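Local coordinates for protein ribonucleoside-diphosphate reductase (Pseudomonas aeruginosa, PDB 5IM3) that probably reduces ribonucleoside diphosphates to the deoxyribonucleotide precursors of DNA, as the large, ATP-cone-bearing subunit of a class I ribonucleotide reductase, at residues I785-Q790 against A849-V854. Sequence-based numbering, arbitrary orientation.
Sequences IEPTYQ and ATAFEV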
ATOM      1  N   ILE A 785      28.137  -1.470  28.138  1.00 44.87           N
ATOM      2  CA  ILE A 785      28.801  -1.910  26.917  1.00 44.08           C
ATOM      3  C   ILE A 785      28.162  -1.287  25.685  1.00 44.43           C
ATOM      4  O   ILE A 785      28.435  -1.721  24.561  1.00 44.81           O
ATOM      5  CB  ILE A 785      28.808  -3.445  26.806  1.00 44.87           C
ATOM      6  CG1 ILE A 785      27.398  -4.005  27.030  1.00 43.80           C
ATOM      7  CG2 ILE A 785      29.794  -4.043  27.795  1.00 46.74           C
ATOM      8  CD1 ILE A 785      27.293  -5.510  26.885  1.00 45.46           C
ATOM      9  N   GLU A 786      27.318  -0.276  25.868  1.00 49.32           N
ATOM     10  CA  GLU A 786      26.576   0.287  24.753  1.00 52.72           C
ATOM     11  C   GLU A 786      27.503   1.087  23.841  1.00 54.29           C
ATOM     12  O   GLU A 786      28.358   1.838  24.326  1.00 53.00           O
ATOM     13  CB  GLU A 786      25.459   1.200  25.262  1.00 56.23           C
ATOM     14  CG  GLU A 786      24.407   0.504  26.115  1.00 58.57           C
ATOM     15  CD  GLU A 786      23.374  -0.231  25.284  1.00 61.95           C
ATOM     16  OE1 GLU A 786      23.182   0.143  24.108  1.00 63.04           O
ATOM     17  OE2 GLU A 786      22.756  -1.186  25.806  1.00 63.92           O
ATOM     18  N   PRO A 787      27.363   0.960  22.525  1.00 49.18           N
ATOM     19  CA  PRO A 787      27.957   1.959  21.637  1.00 49.66           C
ATOM     20  C   PRO A 787      27.226   3.280  21.790  1.00 48.25           C
ATOM     21  O   PRO A 787      26.045   3.321  22.137  1.00 48.04           O
ATOM     22  CB  PRO A 787      27.758   1.362  20.239  1.00 50.26           C
ATOM     23  CG  PRO A 787      26.557   0.484  20.385  1.00 51.16           C
ATOM     24  CD  PRO A 787      26.640  -0.082  21.772  1.00 48.40           C
ATOM     25  N   THR A 788      27.945   4.370  21.550  1.00 52.89           N
ATOM     26  CA  THR A 788      27.338   5.692  21.627  1.00 52.34           C
ATOM     27  C   THR A 788      26.077   5.736  20.777  1.00 51.00           C
ATOM     28  O   THR A 788      26.112   5.429  19.581  1.00 51.31           O
ATOM     29  CB  THR A 788      28.336   6.754  21.158  1.00 54.73           C
ATOM     30  OG1 THR A 788      29.522   6.681  21.958  1.00 56.14           O
ATOM     31  CG2 THR A 788      27.739   8.156  21.268  1.00 54.86           C
ATOM     32  N   TYR A 789      24.957   6.108  21.398  1.00 43.95           N
ATOM     33  CA  TYR A 789      23.706   6.199  20.653  1.00 47.27           C
ATOM     34  C   TYR A 789      23.726   7.382  19.689  1.00 50.43           C
ATOM     35  O   TYR A 789      23.215   7.283  18.567  1.00 50.52           O
ATOM     36  CB  TYR A 789      22.522   6.301  21.616  1.00 46.59           C
ATOM     37  CG  TYR A 789      21.182   6.163  20.931  1.00 48.33           C
ATOM     38  CD1 TYR A 789      20.725   4.922  20.505  1.00 48.27           C
ATOM     39  CD2 TYR A 789      20.377   7.270  20.705  1.00 49.26           C
ATOM     40  CE1 TYR A 789      19.503   4.787  19.877  1.00 48.95           C
ATOM     41  CE2 TYR A 789      19.151   7.146  20.078  1.00 50.35           C
ATOM     42  CZ  TYR A 789      18.720   5.899  19.665  1.00 51.07           C
ATOM     43  OH  TYR A 789      17.503   5.760  19.036  1.00 52.79           O
ATOM     44  N   GLN A 790      24.310   8.504  20.102  1.00 56.13           N
ATOM     45  CA  GLN A 790      24.508   9.633  19.203  1.00 60.26           C
ATOM     46  C   GLN A 790      25.562  10.555  19.798  1.00 56.54           C
ATOM     47  O   GLN A 790      25.547  10.831  21.000  1.00 52.91           O
ATOM     48  CB  GLN A 790      23.201  10.395  18.957  1.00 64.92           C
ATOM     49  CG  GLN A 790      22.446  10.758  20.219  1.00 70.25           C
ATOM     50  CD  GLN A 790      21.103  11.395  19.926  1.00 73.77           C
ATOM     51  OE1 GLN A 790      20.796  11.730  18.779  1.00 75.49           O
ATOM     52  NE2 GLN A 790      20.289  11.562  20.963  1.00 74.42           N
ATOM     53  N   ALA A 849      31.608   6.114  14.774  1.00 55.19           N
ATOM     54  CA  ALA A 849      30.364   5.565  14.278  1.00 57.56           C
ATOM     55  C   ALA A 849      29.395   5.412  15.440  1.00 58.89           C
ATOM     56  O   ALA A 849      29.786   5.102  16.565  1.00 61.26           O
ATOM     57  CB  ALA A 849      30.607   4.221  13.601  1.00 58.24           C
ATOM     58  N   THR A 850      28.125   5.669  15.162  1.00 64.05           N
ATOM     59  CA  THR A 850      27.070   5.636  16.157  1.00 59.40           C
ATOM     60  C   THR A 850      26.439   4.237  16.216  1.00 57.52           C
ATOM     61  O   THR A 850      26.757   3.352  15.420  1.00 57.82           O
ATOM     62  CB  THR A 850      26.090   6.774  15.843  1.00 61.42           C
ATOM     63  OG1 THR A 850      26.409   7.901  16.668  1.00 61.32           O
ATOM     64  CG2 THR A 850      24.637   6.385  16.038  1.00 63.25           C
ATOM     65  N   ALA A 851      25.563   4.021  17.199  1.00 48.64           N
ATOM     66  CA  ALA A 851      24.979   2.701  17.417  1.00 48.60           C
ATOM     67  C   ALA A 851      24.289   2.152  16.170  1.00 50.39           C
ATOM     68  O   ALA A 851      24.385   0.958  15.876  1.00 48.13           O
ATOM     69  CB  ALA A 851      23.994   2.764  18.580  1.00 46.94           C
ATOM     70  N   PHE A 852      23.571   3.003  15.431  1.00 52.74           N
ATOM     71  CA  PHE A 852      22.831   2.525  14.268  1.00 53.39           C
ATOM     72  C   PHE A 852      23.676   2.441  13.004  1.00 55.85           C
ATOM     73  O   PHE A 852      23.177   1.954  11.984  1.00 57.82           O
ATOM     74  CB  PHE A 852      21.616   3.415  14.005  1.00 54.44           C
ATOM     75  CG  PHE A 852      20.387   2.970  14.737  1.00 54.49           C
ATOM     76  CD1 PHE A 852      19.783   1.767  14.419  1.00 54.75           C
ATOM     77  CD2 PHE A 852      19.837   3.748  15.739  1.00 51.92           C
ATOM     78  CE1 PHE A 852      18.657   1.344  15.085  1.00 54.33           C
ATOM     79  CE2 PHE A 852      18.706   3.332  16.411  1.00 53.12           C
ATOM     80  CZ  PHE A 852      18.116   2.127  16.085  1.00 53.70           C
ATOM     81  N   GLU A 853      24.930   2.893  13.037  1.00 58.26           N
ATOM     82  CA  GLU A 853      25.833   2.734  11.901  1.00 61.07           C
ATOM     83  C   GLU A 853      27.030   1.859  12.260  1.00 60.41           C
ATOM     84  O   GLU A 853      28.062   1.914  11.590  1.00 63.70           O
ATOM     85  CB  GLU A 853      26.280   4.098  11.359  1.00 61.77           C
ATOM     86  CG  GLU A 853      26.464   5.196  12.399  1.00 60.42           C
ATOM     87  CD  GLU A 853      26.304   6.594  11.838  1.00 61.87           C
ATOM     88  OE1 GLU A 853      25.492   6.780  10.905  1.00 65.94           O
ATOM     89  OE2 GLU A 853      26.973   7.511  12.346  1.00 61.47           O
ATOM     90  N   VAL A 854      26.903   1.046  13.308  1.00 63.26           N
ATOM     91  CA  VAL A 854      27.794  -0.080  13.562  1.00 63.11           C
ATOM     92  C   VAL A 854      27.013  -1.351  13.261  1.00 62.32           C
ATOM     93  O   VAL A 854      25.896  -1.533  13.764  1.00 61.00           O
ATOM     94  CB  VAL A 854      28.315  -0.094  15.011  1.00 61.06           C
ATOM     95  CG1 VAL A 854      29.176  -1.331  15.252  1.00 61.63           C
ATOM     96  CG2 VAL A 854      29.114   1.164  15.309  1.00 61.13           C
TER
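Ala851 donates its backbone N-H to the carbonyl oxygen of Thr788, the one hydrogen bond that joins the two loops, with N and O 2.8 Å apart. The bond is bent at the hydrogen (131°), although the donor stands only 18° off the carbonyl plane. Around it, the Ala851 methyl touches two side chains: its CB lies 3.9 Å from CG of the Pro787 ring and approaches the Tyr789 ring obliquely, with CD1 4.4 Å from that CB. Tyr789 carries its CG anti to the backbone N (chi1 -170°), and its ring runs beside that of Phe852, both pointing the same way. CE1 of Tyr789 comes within 3.8 Å of Phe852 CE2, while the Tyr789 hydroxyl sits at the Phe852 edge, in the plane of that ring. Next to the hydrogen bond, Thr850 has its OG1 3.6 Å from Gln790 CA. Within 849-854, Glu853 N bonds to Thr850 O, which closes a type I beta turn with Ala851 and Phe852 at its two central positions. Farther out, Gln666 and Tyr670 hold Thr788 through its N and OG1, Ile859 of helix 856-866 packs on Pro787, and Phe852 also touches Arg907 and Leu909 of strand 906-909. Away from the dATP sites, two connecting loops of the barrel domain are thus tied by one bent backbone hydrogen bond, bordered by apolar contacts of Pro787, Ala851, Tyr789 and Phe852.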